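Side-chain contact in enoyl-CoA hydratase/isomerase family protein (Mycobacterium tuberculosis, PDB 4FN7), which probably adds water across the double bond of unsaturated acyl-CoA thioesters in lipid metabolism: residues A[217-220]-A[221-225]. Numbering follows the deposited sequence.
Sequences AIRA and GIDGI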
loop_
_atom_site.group_PDB
_atom_site.type_symbol
_atom_site.label_atom_id
_atom_site.label_comp_id
_atom_site.label_asym_id
_atom_site.label_seq_id
_atom_site.Cartn_x
_atom_site.Cartn_y
_atom_site.Cartn_z
ATOM N N ALA A 217 -5.981 -14.241 8.856
ATOM C CA ALA A 217 -7.281 -13.646 8.563
ATOM C C ALA A 217 -8.055 -14.439 7.503
ATOM O O ALA A 217 -9.281 -14.535 7.560
ATOM C CB ALA A 217 -7.128 -12.195 8.153
ATOM N N ILE A 218 -7.344 -15.008 6.538
ATOM C CA ILE A 218 -7.979 -15.873 5.553
ATOM C C ILE A 218 -8.551 -17.115 6.232
ATOM O O ILE A 218 -9.674 -17.519 5.952
ATOM C CB ILE A 218 -6.998 -16.243 4.427
ATOM C CG1 ILE A 218 -6.707 -15.004 3.575
ATOM C CG2 ILE A 218 -7.562 -17.352 3.561
ATOM C CD1 ILE A 218 -5.513 -15.149 2.643
ATOM N N ARG A 219 -7.785 -17.701 7.145
ATOM C CA ARG A 219 -8.270 -18.830 7.926
ATOM C C ARG A 219 -9.552 -18.459 8.670
ATOM O O ARG A 219 -10.527 -19.210 8.659
ATOM C CB ARG A 219 -7.199 -19.293 8.915
ATOM C CG ARG A 219 -7.640 -20.397 9.854
ATOM C CD ARG A 219 -8.092 -21.625 9.086
ATOM N NE ARG A 219 -7.110 -22.003 8.079
ATOM C CZ ARG A 219 -7.369 -22.776 7.031
ATOM N NH1 ARG A 219 -8.591 -23.261 6.846
ATOM N NH2 ARG A 219 -6.405 -23.057 6.162
ATOM N N ALA A 220 -9.548 -17.299 9.322
ATOM C CA ALA A 220 -10.737 -16.837 10.029
ATOM C C ALA A 220 -11.898 -16.660 9.059
ATOM O O ALA A 220 -13.046 -16.949 9.392
ATOM C CB ALA A 220 -10.453 -15.534 10.760
ATOM N N GLY A 221 -11.595 -16.172 7.862
ATOM C CA GLY A 221 -12.612 -15.953 6.850
ATOM C C GLY A 221 -13.214 -17.246 6.339
ATOM O O GLY A 221 -14.407 -17.319 6.045
ATOM N N ILE A 222 -12.383 -18.275 6.220
ATOM C CA ILE A 222 -12.852 -19.589 5.813
ATOM C C ILE A 222 -13.772 -20.151 6.893
ATOM O O ILE A 222 -14.875 -20.630 6.604
ATOM C CB ILE A 222 -11.661 -20.545 5.556
ATOM C CG1 ILE A 222 -10.895 -20.108 4.301
ATOM C CG2 ILE A 222 -12.147 -21.984 5.430
ATOM C CD1 ILE A 222 -9.542 -20.777 4.132
ATOM N N ASP A 223 -13.323 -20.069 8.141
ATOM C CA ASP A 223 -14.114 -20.543 9.269
ATOM C C ASP A 223 -15.460 -19.825 9.355
ATOM O O ASP A 223 -16.459 -20.412 9.764
ATOM C CB ASP A 223 -13.339 -20.369 10.578
ATOM C CG ASP A 223 -12.112 -21.258 10.651
ATOM O OD1 ASP A 223 -12.070 -22.266 9.915
ATOM O OD2 ASP A 223 -11.193 -20.955 11.443
ATOM N N GLY A 224 -15.484 -18.559 8.947
ATOM C CA GLY A 224 -16.674 -17.736 9.074
ATOM C C GLY A 224 -17.657 -17.767 7.913
ATOM O O GLY A 224 -18.686 -17.093 7.969
ATOM N N ILE A 225 -17.368 -18.548 6.876
ATOM C CA ILE A 225 -18.214 -18.553 5.685
ATOM C C ILE A 225 -19.659 -18.918 6.000
ATOM O O ILE A 225 -20.585 -18.261 5.525
ATOM C CB ILE A 225 -17.685 -19.500 4.588
ATOM C CG1 ILE A 225 -16.416 -18.934 3.952
ATOM C CG2 ILE A 225 -18.749 -19.708 3.510
ATOM C CD1 ILE A 225 -16.626 -17.622 3.241
HETATM O O HOH W 1 -10.573 -24.031 8.808
#
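The last turns of helix 200-223, near the C-terminus of the crotonase-like chain, bring the guanidinium of Arg219 over Ile222 and its CG and CD near the carboxylate of Asp223. Four successive i to i+4 backbone bonds hold this part of the helix, from Gly221 N to Ala217 O through Gly224 N to Ala220 O. The one from Asp223 N to Arg219 O (3.0 Å) is nearly straight, with 170° at the hydrogen, whereas that from Gly224 N to Ala220 O is more bent. In Arg219, CG stands anti to the backbone N (chi1 175°), and bends at chi2 and chi3 then fold the chain so that one face of the guanidinium lies over Ile222 CD1, 3.8 Å from Arg219 NH1. Ile222 CD1 also meets Ile218 CG2 at 4.0 Å, one turn back. Asp223 does not pair directly with the arginine: Arg219 NH1 and Asp223 OD1 stand 4.7 Å apart, with the two planar groups turned by 44°. A water spans them, accepting from Arg219 NH1 at 2.9 Å and donating to Asp223 OD1 at 2.6 Å. The direct salt bridge of Arg219 NH1 is instead to Glu84 of helix 73-90, and Tyr87 of that helix adds a cation-pi contact. Ile222 packs on Phe83 and Glu84, and Ile218 on Leu90 and on Ile144 of helix 139-148. Ile222 CD1 against one face and polar partners at NH1 thus help to hold the guanidinium, and with Tyr87, Phe83 and Leu90 the end of this helix is tied to helix 73-90; Glu84 and, through water, Asp223 would both help to offset the positive charge of Arg219.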